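Local coordinates for protein CDA peptide synthetase I (PDB 5DU9) that belongs to the condensation-domain family of peptide synthetases and holds (2s)-2-amino-n-butyl-propanamide in a pocket, at residues 38-44 against 373-378; 171-175 against 186-191; 54-58 against 80-84. The protein carries 1 engineered substitution. All blocks are in the same frame, centred on the assembly; numbering follows the deposited sequence.

Contact 1: residues 38-44 against 373-378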
ATOM      1  N   LEU A  38      -5.255 -12.531  -3.321  1.00 18.79           N
ATOM      2  CA  LEU A  38      -6.692 -12.717  -3.168  1.00 17.03           C
ATOM      3  C   LEU A  38      -6.963 -14.080  -2.561  1.00 23.01           C
ATOM      4  O   LEU A  38      -6.491 -15.092  -3.072  1.00 18.73           O
ATOM      5  CB  LEU A  38      -7.422 -12.620  -4.511  1.00 19.52           C
ATOM      6  CG  LEU A  38      -7.445 -11.303  -5.282  1.00 18.82           C
ATOM      7  CD1 LEU A  38      -8.221 -11.505  -6.572  1.00 26.64           C
ATOM      8  CD2 LEU A  38      -8.053 -10.177  -4.460  1.00 23.61           C
ATOM      9  N   GLU A  39      -7.719 -14.101  -1.470  1.00 20.14           N
ATOM     10  CA  GLU A  39      -8.218 -15.346  -0.919  1.00 21.43           C
ATOM     11  C   GLU A  39      -9.544 -15.646  -1.597  1.00 28.32           C
ATOM     12  O   GLU A  39     -10.504 -14.892  -1.448  1.00 26.04           O
ATOM     13  CB  GLU A  39      -8.367 -15.244   0.596  1.00 22.70           C
ATOM     14  CG  GLU A  39      -7.041 -15.024   1.308  1.00 26.46           C
ATOM     15  CD  GLU A  39      -7.192 -14.845   2.805  1.00 36.90           C
ATOM     16  OE1 GLU A  39      -8.281 -14.424   3.251  1.00 44.82           O
ATOM     17  OE2 GLU A  39      -6.221 -15.130   3.538  1.00 42.06           O
ATOM     18  N   ILE A  40      -9.582 -16.741  -2.350  1.00 25.39           N
ATOM     19  CA  ILE A  40     -10.707 -17.045  -3.226  1.00 27.53           C
ATOM     20  C   ILE A  40     -11.430 -18.294  -2.723  1.00 27.70           C
ATOM     21  O   ILE A  40     -10.803 -19.318  -2.461  1.00 25.37           O
ATOM     22  CB  ILE A  40     -10.224 -17.218  -4.684  1.00 24.83           C
ATOM     23  CG1 ILE A  40      -9.583 -15.912  -5.169  1.00 27.50           C
ATOM     24  CG2 ILE A  40     -11.375 -17.606  -5.600  1.00 30.13           C
ATOM     25  CD1 ILE A  40      -8.611 -16.073  -6.316  1.00 25.93           C
ATOM     26  N   ASP A  41     -12.750 -18.195  -2.589  1.00 25.30           N
ATOM     27  CA  ASP A  41     -13.524 -19.177  -1.832  1.00 29.90           C
ATOM     28  C   ASP A  41     -14.083 -20.324  -2.674  1.00 37.30           C
ATOM     29  O   ASP A  41     -14.875 -21.125  -2.178  1.00 40.10           O
ATOM     30  CB  ASP A  41     -14.675 -18.472  -1.101  1.00 32.70           C
ATOM     31  CG  ASP A  41     -15.696 -17.862  -2.051  1.00 40.43           C
ATOM     32  OD1 ASP A  41     -15.453 -17.841  -3.275  1.00 36.30           O
ATOM     33  OD2 ASP A  41     -16.749 -17.394  -1.565  1.00 42.64           O
ATOM     34  N   GLY A  42     -13.678 -20.406  -3.937  1.00 32.24           N
ATOM     35  CA  GLY A  42     -14.164 -21.459  -4.815  1.00 30.14           C
ATOM     36  C   GLY A  42     -13.203 -21.754  -5.949  1.00 30.61           C
ATOM     37  O   GLY A  42     -12.271 -20.984  -6.188  1.00 28.37           O
ATOM     38  N   PRO A  43     -13.432 -22.868  -6.661  1.00 36.47           N
ATOM     39  CA  PRO A  43     -12.505 -23.324  -7.703  1.00 40.74           C
ATOM     40  C   PRO A  43     -12.417 -22.398  -8.915  1.00 37.60           C
ATOM     41  O   PRO A  43     -13.428 -21.866  -9.377  1.00 37.81           O
ATOM     42  CB  PRO A  43     -13.075 -24.690  -8.108  1.00 37.94           C
ATOM     43  CG  PRO A  43     -14.504 -24.647  -7.715  1.00 53.54           C
ATOM     44  CD  PRO A  43     -14.569 -23.789  -6.491  1.00 44.14           C
ATOM     45  N   LEU A  44     -11.194 -22.215  -9.406  1.00 34.39           N
ATOM     46  CA  LEU A  44     -10.938 -21.496 -10.648  1.00 32.18           C
ATOM     47  C   LEU A  44     -10.250 -22.417 -11.652  1.00 38.51           C
ATOM     48  O   LEU A  44      -9.545 -23.352 -11.271  1.00 42.57           O
ATOM     49  CB  LEU A  44     -10.069 -20.264 -10.396  1.00 35.11           C
ATOM     50  CG  LEU A  44     -10.652 -19.175  -9.494  1.00 33.96           C
ATOM     51  CD1 LEU A  44      -9.631 -18.072  -9.297  1.00 31.60           C
ATOM     52  CD2 LEU A  44     -11.941 -18.608 -10.070  1.00 31.29           C
ATOM     53  N   VAL A 373     -13.753  -9.400  -5.161  1.00 21.11           N
ATOM     54  CA  VAL A 373     -13.510  -9.610  -6.581  1.00 25.79           C
ATOM     55  C   VAL A 373     -14.319 -10.803  -7.082  1.00 23.69           C
ATOM     56  O   VAL A 373     -14.195 -11.910  -6.561  1.00 26.52           O
ATOM     57  CB  VAL A 373     -12.002  -9.824  -6.854  1.00 20.68           C
ATOM     58  CG1 VAL A 373     -11.745 -10.136  -8.317  1.00 25.57           C
ATOM     59  CG2 VAL A 373     -11.215  -8.590  -6.438  1.00 25.23           C
ATOM     60  N   ASP A 374     -15.140 -10.571  -8.102  1.00 25.84           N
ATOM     61  CA  ASP A 374     -16.093 -11.574  -8.571  1.00 29.62           C
ATOM     62  C   ASP A 374     -15.563 -12.362  -9.766  1.00 28.91           C
ATOM     63  O   ASP A 374     -15.432 -11.827 -10.866  1.00 29.21           O
ATOM     64  CB  ASP A 374     -17.419 -10.901  -8.940  1.00 36.23           C
ATOM     65  CG  ASP A 374     -18.499 -11.898  -9.321  1.00 43.08           C
ATOM     66  OD1 ASP A 374     -18.387 -13.083  -8.940  1.00 41.33           O
ATOM     67  OD2 ASP A 374     -19.466 -11.493 -10.000  1.00 60.21           O
ATOM     68  N   PHE A 375     -15.272 -13.642  -9.548  1.00 28.89           N
ATOM     69  CA  PHE A 375     -14.782 -14.507 -10.612  1.00 27.18           C
ATOM     70  C   PHE A 375     -15.915 -15.319 -11.243  1.00 32.03           C
ATOM     71  O   PHE A 375     -15.675 -16.337 -11.892  1.00 36.73           O
ATOM     72  CB  PHE A 375     -13.692 -15.440 -10.076  1.00 29.42           C
ATOM     73  CG  PHE A 375     -12.392 -14.744  -9.800  1.00 25.50           C
ATOM     74  CD1 PHE A 375     -11.479 -14.535 -10.819  1.00 25.70           C
ATOM     75  CD2 PHE A 375     -12.086 -14.295  -8.525  1.00 26.35           C
ATOM     76  CE1 PHE A 375     -10.279 -13.889 -10.572  1.00 24.69           C
ATOM     77  CE2 PHE A 375     -10.889 -13.647  -8.274  1.00 29.56           C
ATOM     78  CZ  PHE A 375      -9.986 -13.447  -9.302  1.00 22.90           C
ATOM     79  N   GLY A 376     -17.148 -14.857 -11.052  1.00 32.95           N
ATOM     80  CA  GLY A 376     -18.308 -15.503 -11.643  1.00 39.08           C
ATOM     81  C   GLY A 376     -18.797 -16.662 -10.798  1.00 43.20           C
ATOM     82  O   GLY A 376     -19.101 -17.740 -11.312  1.00 50.27           O
ATOM     83  N   GLY A 377     -18.880 -16.428  -9.492  1.00 38.61           N
ATOM     84  CA  GLY A 377     -19.233 -17.456  -8.532  1.00 42.31           C
ATOM     85  C   GLY A 377     -18.260 -17.389  -7.373  1.00 33.74           C
ATOM     86  O   GLY A 377     -18.607 -16.903  -6.295  1.00 36.76           O
ATOM     87  N   PRO A 378     -17.023 -17.867  -7.591  1.00 35.14           N
ATOM     88  CA  PRO A 378     -15.966 -17.658  -6.599  1.00 31.43           C
ATOM     89  C   PRO A 378     -15.716 -16.174  -6.370  1.00 30.71           C
ATOM     90  O   PRO A 378     -15.778 -15.390  -7.319  1.00 34.87           O
ATOM     91  CB  PRO A 378     -14.742 -18.328  -7.231  1.00 33.70           C
ATOM     92  CG  PRO A 378     -15.289 -19.271  -8.233  1.00 38.00           C
ATOM     93  CD  PRO A 378     -16.545 -18.643  -8.746  1.00 45.94           C
TER
HETATM   94  O   HOH W   1     -18.670 -17.006  -3.259  1.00 38.83           O
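Begin at Val373, on the short edge strand 373-374, where CG2 lies 4.1 Å from Leu38 CD2. Asp374 OD1 accepts from Gly376 N at 3.0 Å, an Asx turn that starts the bend. Phe375 then fills the space between the segments: Leu44 CD1 sits over one face of its ring in a CH-pi contact, 4.3 Å from the centroid, while Leu38 CD1 meets the edge 3.8 Å from CZ. A CB at Gly377 would jam against the preceding carbonyl O, so the turn needs glycine; Phe375 N, hydrogen-bonded to Pro378 O at 2.9 Å, closes it. A water links Gly377 O (3.0 Å) to Asp41 OD2 (2.6 Å). Pro378 packs where strand 33-40 gives way to the loop, its CB 3.8 Å from Ile40 CG2 and its CG 3.4 Å from Pro43 O. Asp41 OD1 accepts a hydrogen bond from Val379 N, where strand 379-384 begins. That strand runs between 33-40 and 373-374 in the mixed sheet, and helix 163-182 packs here through Tyr170, Ala174 and Tyr177.

Contact 2: residues 171-175 against 186-191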
ATOM      1  N   GLU A 171      -9.548  -6.434 -10.442  1.00 18.44           N
ATOM      2  CA  GLU A 171     -10.871  -6.244 -11.023  1.00 20.35           C
ATOM      3  C   GLU A 171     -10.865  -6.564 -12.513  1.00 20.16           C
ATOM      4  O   GLU A 171     -11.786  -7.202 -13.018  1.00 22.75           O
ATOM      5  CB  GLU A 171     -11.365  -4.812 -10.800  1.00 22.63           C
ATOM      6  CG  GLU A 171     -11.742  -4.502  -9.359  1.00 30.43           C
ATOM      7  CD  GLU A 171     -12.728  -3.355  -9.232  1.00 50.62           C
ATOM      8  OE1 GLU A 171     -12.879  -2.581 -10.201  1.00 48.62           O
ATOM      9  OE2 GLU A 171     -13.352  -3.226  -8.157  1.00 54.49           O
ATOM     10  N   ARG A 172      -9.829  -6.120 -13.216  1.00 19.52           N
ATOM     11  CA  ARG A 172      -9.729  -6.374 -14.651  1.00 22.91           C
ATOM     12  C   ARG A 172      -9.524  -7.864 -14.921  1.00 22.61           C
ATOM     13  O   ARG A 172     -10.132  -8.431 -15.834  1.00 24.49           O
ATOM     14  CB  ARG A 172      -8.588  -5.562 -15.268  1.00 21.94           C
ATOM     15  CG  ARG A 172      -8.315  -5.871 -16.735  1.00 21.38           C
ATOM     16  CD  ARG A 172      -9.552  -5.676 -17.597  1.00 23.55           C
ATOM     17  NE  ARG A 172      -9.280  -5.924 -19.011  1.00 25.10           N
ATOM     18  CZ  ARG A 172     -10.219  -6.052 -19.943  1.00 27.40           C
ATOM     19  NH1 ARG A 172     -11.502  -5.962 -19.620  1.00 29.75           N
ATOM     20  NH2 ARG A 172      -9.875  -6.279 -21.203  1.00 29.37           N
ATOM     21  N   LEU A 173      -8.662  -8.489 -14.125  1.00 19.94           N
ATOM     22  CA  LEU A 173      -8.389  -9.916 -14.261  1.00 20.18           C
ATOM     23  C   LEU A 173      -9.673 -10.722 -14.151  1.00 21.63           C
ATOM     24  O   LEU A 173      -9.941 -11.603 -14.971  1.00 24.38           O
ATOM     25  CB  LEU A 173      -7.395 -10.379 -13.196  1.00 20.80           C
ATOM     26  CG  LEU A 173      -7.040 -11.867 -13.220  1.00 23.41           C
ATOM     27  CD1 LEU A 173      -6.221 -12.199 -14.454  1.00 23.09           C
ATOM     28  CD2 LEU A 173      -6.292 -12.264 -11.957  1.00 24.22           C
ATOM     29  N   ALA A 174     -10.465 -10.420 -13.127  1.00 21.84           N
ATOM     30  CA  ALA A 174     -11.723 -11.123 -12.905  1.00 24.33           C
ATOM     31  C   ALA A 174     -12.692 -10.886 -14.057  1.00 30.35           C
ATOM     32  O   ALA A 174     -13.362 -11.810 -14.511  1.00 30.90           O
ATOM     33  CB  ALA A 174     -12.344 -10.688 -11.593  1.00 25.48           C
ATOM     34  N   GLU A 175     -12.753  -9.647 -14.533  1.00 24.94           N
ATOM     35  CA  GLU A 175     -13.636  -9.289 -15.637  1.00 27.43           C
ATOM     36  C   GLU A 175     -13.336 -10.121 -16.879  1.00 30.46           C
ATOM     37  O   GLU A 175     -14.249 -10.642 -17.523  1.00 32.23           O
ATOM     38  CB  GLU A 175     -13.500  -7.800 -15.963  1.00 27.59           C
ATOM     39  CG  GLU A 175     -14.483  -7.302 -17.009  1.00 35.29           C
ATOM     40  CD  GLU A 175     -14.349  -5.817 -17.266  1.00 38.98           C
ATOM     41  OE1 GLU A 175     -13.202  -5.336 -17.390  1.00 36.46           O
ATOM     42  OE2 GLU A 175     -15.388  -5.128 -17.339  1.00 42.69           O
ATOM     43  N   VAL A 186     -14.631 -10.579 -24.590  1.00 42.80           N
ATOM     44  CA  VAL A 186     -13.922  -9.895 -23.517  1.00 34.44           C
ATOM     45  C   VAL A 186     -14.188  -8.391 -23.602  1.00 34.10           C
ATOM     46  O   VAL A 186     -13.869  -7.769 -24.615  1.00 50.39           O
ATOM     47  CB  VAL A 186     -12.408 -10.161 -23.576  1.00 37.01           C
ATOM     48  CG1 VAL A 186     -11.695  -9.448 -22.438  1.00 34.32           C
ATOM     49  CG2 VAL A 186     -12.129 -11.658 -23.518  1.00 41.85           C
ATOM     50  N   PRO A 187     -14.786  -7.804 -22.550  1.00 32.87           N
ATOM     51  CA  PRO A 187     -15.009  -6.353 -22.572  1.00 41.00           C
ATOM     52  C   PRO A 187     -13.709  -5.581 -22.750  1.00 47.35           C
ATOM     53  O   PRO A 187     -12.664  -6.037 -22.289  1.00 36.95           O
ATOM     54  CB  PRO A 187     -15.627  -6.066 -21.199  1.00 43.72           C
ATOM     55  CG  PRO A 187     -16.198  -7.358 -20.755  1.00 38.12           C
ATOM     56  CD  PRO A 187     -15.297  -8.413 -21.310  1.00 33.12           C
ATOM     57  N   ALA A 188     -13.774  -4.436 -23.419  1.00 44.69           N
ATOM     58  CA  ALA A 188     -12.591  -3.613 -23.616  1.00 39.22           C
ATOM     59  C   ALA A 188     -12.078  -3.111 -22.275  1.00 29.63           C
ATOM     60  O   ALA A 188     -12.862  -2.756 -21.392  1.00 31.69           O
ATOM     61  CB  ALA A 188     -12.899  -2.443 -24.537  1.00 43.86           C
ATOM     62  N   ALA A 189     -10.759  -3.094 -22.116  1.00 38.05           N
ATOM     63  CA  ALA A 189     -10.157  -2.532 -20.917  1.00 32.34           C
ATOM     64  C   ALA A 189     -10.486  -1.047 -20.843  1.00 37.70           C
ATOM     65  O   ALA A 189     -10.691  -0.399 -21.872  1.00 44.00           O
ATOM     66  CB  ALA A 189      -8.654  -2.751 -20.913  1.00 33.86           C
ATOM     67  N   ALA A 190     -10.548  -0.519 -19.626  1.00 34.75           N
ATOM     68  CA  ALA A 190     -10.856   0.889 -19.410  1.00 28.80           C
ATOM     69  C   ALA A 190      -9.825   1.520 -18.491  1.00 22.51           C
ATOM     70  O   ALA A 190     -10.154   1.989 -17.401  1.00 27.62           O
ATOM     71  CB  ALA A 190     -12.249   1.046 -18.830  1.00 33.09           C
ATOM     72  N   PHE A 191      -8.571   1.514 -18.932  1.00 21.64           N
ATOM     73  CA  PHE A 191      -7.493   2.135 -18.170  1.00 19.93           C
ATOM     74  C   PHE A 191      -7.133   3.489 -18.776  1.00 20.19           C
ATOM     75  O   PHE A 191      -7.469   3.777 -19.929  1.00 21.37           O
ATOM     76  CB  PHE A 191      -6.259   1.228 -18.132  1.00 19.82           C
ATOM     77  CG  PHE A 191      -6.432  -0.013 -17.291  1.00 19.43           C
ATOM     78  CD1 PHE A 191      -7.143   0.023 -16.104  1.00 21.00           C
ATOM     79  CD2 PHE A 191      -5.872  -1.215 -17.692  1.00 25.31           C
ATOM     80  CE1 PHE A 191      -7.294  -1.119 -15.333  1.00 25.62           C
ATOM     81  CE2 PHE A 191      -6.021  -2.354 -16.929  1.00 24.14           C
ATOM     82  CZ  PHE A 191      -6.731  -2.305 -15.748  1.00 23.82           C
TER
HETATM   83  O   HOH W   2     -13.036  -2.723 -18.515  1.00 47.57           O
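Hydrogen bonds centre on the guanidinium of Arg172. Arg172 NH1 and NH2 both donate to Pro187 O, at 2.9 and 3.0 Å, so one carbonyl is held in a fork near the guanidinium plane. Arg172 NH1 also forms a salt bridge with Glu175 OE1, one turn on, at 2.9 Å. Water carries the network further, donating to Glu175 OE1 (2.8 Å) and to Ala188 O (2.9 Å). What results is a helix with its own following loop folded back along it: after 163-182 ends, the extended segment 186-191 returns beside the helix on the way to helix 194-205, within the condensation domain. Van der Waals contacts surround the polar centre. Ala189 N lies over a guanidinium face, but it and Arg172 NH2, 3.4 Å apart, are both donors and do not hydrogen-bond; Pro187 CB is 4.0 Å from Glu175 OE2. Farther along, Phe191 CZ reaches Arg172 CB at 3.8 Å, while Phe191 also touches Leu168 of this helix and Val186 leans on Leu55 of helix 46-58.

Contact 3: residues 54-58 against 80-84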
ATOM      1  N   ARG A  54      -2.899 -13.186 -19.453  1.00 28.78           N
ATOM      2  CA  ARG A  54      -2.196 -12.723 -20.641  1.00 25.65           C
ATOM      3  C   ARG A  54      -2.909 -11.520 -21.247  1.00 26.37           C
ATOM      4  O   ARG A  54      -2.270 -10.525 -21.590  1.00 28.05           O
ATOM      5  CB  ARG A  54      -2.070 -13.849 -21.669  1.00 29.14           C
ATOM      6  CG  ARG A  54      -1.106 -13.521 -22.798  1.00 40.85           C
ATOM      7  CD  ARG A  54      -0.725 -14.753 -23.600  1.00 44.69           C
ATOM      8  NE  ARG A  54       0.151 -14.415 -24.720  1.00 58.96           N
ATOM      9  CZ  ARG A  54       1.477 -14.319 -24.644  1.00 53.00           C
ATOM     10  NH1 ARG A  54       2.109 -14.539 -23.498  1.00 40.08           N
ATOM     11  NH2 ARG A  54       2.177 -14.002 -25.725  1.00 62.33           N
ATOM     12  N   LEU A  55      -4.231 -11.607 -21.357  1.00 28.39           N
ATOM     13  CA  LEU A  55      -5.030 -10.508 -21.894  1.00 27.55           C
ATOM     14  C   LEU A  55      -4.958  -9.290 -20.983  1.00 28.59           C
ATOM     15  O   LEU A  55      -4.896  -8.154 -21.450  1.00 28.38           O
ATOM     16  CB  LEU A  55      -6.487 -10.935 -22.067  1.00 30.66           C
ATOM     17  CG  LEU A  55      -6.770 -12.009 -23.119  1.00 32.35           C
ATOM     18  CD1 LEU A  55      -8.211 -12.483 -23.009  1.00 39.09           C
ATOM     19  CD2 LEU A  55      -6.488 -11.483 -24.515  1.00 39.19           C
ATOM     20  N   THR A  56      -4.968  -9.535 -19.678  1.00 25.33           N
ATOM     21  CA  THR A  56      -4.952  -8.457 -18.704  1.00 22.25           C
ATOM     22  C   THR A  56      -3.626  -7.713 -18.753  1.00 24.33           C
ATOM     23  O   THR A  56      -3.597  -6.484 -18.808  1.00 22.81           O
ATOM     24  CB  THR A  56      -5.196  -8.985 -17.279  1.00 21.51           C
ATOM     25  OG1 THR A  56      -6.509  -9.555 -17.201  1.00 24.05           O
ATOM     26  CG2 THR A  56      -5.080  -7.864 -16.256  1.00 19.94           C
ATOM     27  N   VAL A  57      -2.527  -8.460 -18.725  1.00 21.65           N
ATOM     28  CA  VAL A  57      -1.204  -7.853 -18.779  1.00 19.92           C
ATOM     29  C   VAL A  57      -1.051  -7.061 -20.077  1.00 21.52           C
ATOM     30  O   VAL A  57      -0.606  -5.915 -20.060  1.00 23.58           O
ATOM     31  CB  VAL A  57      -0.088  -8.916 -18.659  1.00 23.66           C
ATOM     32  CG1 VAL A  57       1.283  -8.314 -18.957  1.00 21.54           C
ATOM     33  CG2 VAL A  57      -0.092  -9.521 -17.264  1.00 21.23           C
ATOM     34  N   ALA A  58      -1.447  -7.666 -21.192  1.00 23.27           N
ATOM     35  CA  ALA A  58      -1.328  -7.026 -22.500  1.00 27.34           C
ATOM     36  C   ALA A  58      -1.990  -5.646 -22.530  1.00 31.05           C
ATOM     37  O   ALA A  58      -1.544  -4.755 -23.254  1.00 27.31           O
ATOM     38  CB  ALA A  58      -1.931  -7.916 -23.574  1.00 27.39           C
ATOM     39  N   CYS A  80       6.858  -2.510 -23.665  1.00 25.10           N
ATOM     40  CA  CYS A  80       7.159  -3.769 -24.344  1.00 28.48           C
ATOM     41  C   CYS A  80       5.969  -4.728 -24.320  1.00 27.39           C
ATOM     42  O   CYS A  80       5.849  -5.537 -23.403  1.00 25.52           O
ATOM     43  CB  CYS A  80       8.363  -4.445 -23.688  1.00 29.73           C
ATOM     44  SG  CYS A  80       9.865  -3.446 -23.659  1.00 30.05           S
ATOM     45  N   PRO A  81       5.088  -4.649 -25.331  1.00 30.72           N
ATOM     46  CA  PRO A  81       3.946  -5.571 -25.393  1.00 32.04           C
ATOM     47  C   PRO A  81       4.356  -7.044 -25.306  1.00 31.35           C
ATOM     48  O   PRO A  81       5.489  -7.374 -25.649  1.00 29.94           O
ATOM     49  CB  PRO A  81       3.330  -5.268 -26.762  1.00 41.37           C
ATOM     50  CG  PRO A  81       3.693  -3.863 -27.036  1.00 49.61           C
ATOM     51  CD  PRO A  81       5.039  -3.636 -26.401  1.00 36.04           C
ATOM     52  N   PRO A  82       3.450  -7.920 -24.841  1.00 28.75           N
ATOM     53  CA  PRO A  82       3.755  -9.355 -24.883  1.00 29.44           C
ATOM     54  C   PRO A  82       3.835  -9.878 -26.312  1.00 40.00           C
ATOM     55  O   PRO A  82       3.500  -9.157 -27.251  1.00 39.49           O
ATOM     56  CB  PRO A  82       2.577  -9.995 -24.138  1.00 28.93           C
ATOM     57  CG  PRO A  82       1.947  -8.888 -23.363  1.00 37.62           C
ATOM     58  CD  PRO A  82       2.167  -7.652 -24.169  1.00 40.33           C
ATOM     59  N   ALA A  83       4.270 -11.122 -26.468  1.00 33.69           N
ATOM     60  CA  ALA A  83       4.318 -11.753 -27.781  1.00 36.85           C
ATOM     61  C   ALA A  83       2.907 -12.071 -28.272  1.00 38.06           C
ATOM     62  O   ALA A  83       1.976 -12.158 -27.470  1.00 39.10           O
ATOM     63  CB  ALA A  83       5.159 -13.013 -27.731  1.00 42.41           C
ATOM     64  N   PRO A  84       2.740 -12.243 -29.594  1.00 43.59           N
ATOM     65  CA  PRO A  84       1.431 -12.627 -30.136  1.00 55.93           C
ATOM     66  C   PRO A  84       0.970 -13.991 -29.630  1.00 58.92           C
ATOM     67  O   PRO A  84       1.815 -14.859 -29.410  1.00 56.40           O
ATOM     68  CB  PRO A  84       1.667 -12.662 -31.649  1.00 53.40           C
ATOM     69  CG  PRO A  84       2.882 -11.834 -31.875  1.00 52.68           C
ATOM     70  CD  PRO A  84       3.731 -12.023 -30.661  1.00 49.09           C
TER
HETATM   71  O   HOH W   3       4.864 -12.662 -23.947  1.00 32.09           O
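This is a small surface contact of mixed character, in which the C-terminal turn of helix 46-58 meets the proline-rich loop that leaves strand 75-79. About 205 Å² is buried, counting both sides. The apolar half belongs to Pro82, whose ring points at the end of the helix: its CG lies 3.9 Å from Ala58 CA and 4.0 Å from Ala58 CB, with Val57 CG1 farther off at 4.5 Å. Cys64 touches both Val57 and Pro82, so the loop just after the helix joins the same cluster. The polar half is Arg54, one turn earlier. Its side chain is extended, with the first three chi angles all t, and this carries the guanidinium across to the loop. There Arg54 NH2 approaches Ala83 O at 2.5 Å, a weak hydrogen bond with a poor 118° angle at the hydrogen. A water accepts from Ala83 N at 3.0 Å and, weakly, from Arg54 NH1 at 3.4 Å, a second route between them. A charged guanidinium here meets an uncharged carbonyl, with no salt bridge between the segments; resting on backbone and water, the polar part does not depend on the loop's side chains and is probably a loose tie.

Overall arrangement
All three contacts lie within the condensation domain, and helix 163-182 joins them. Contact 2 is built on that helix; Ala174 packs against Val373 and Phe375 of contact 1, and Arg172 and Leu173 pack against Thr56 of contact 3. The centres of contacts 1 and 2 are about 16 Å apart, those of 2 and 3 about 14 Å; contacts 1 and 3 do not touch, their nearest atoms being about 9 Å apart. Strand 33-40 is followed, after a short loop, by helix 46-58, linking contacts 1 and 3 along the chain. Contact 1 joins residues 329 positions apart, so contact 3 and then contact 2 fall inside its loop, and late-sequence chain completes the early sheet.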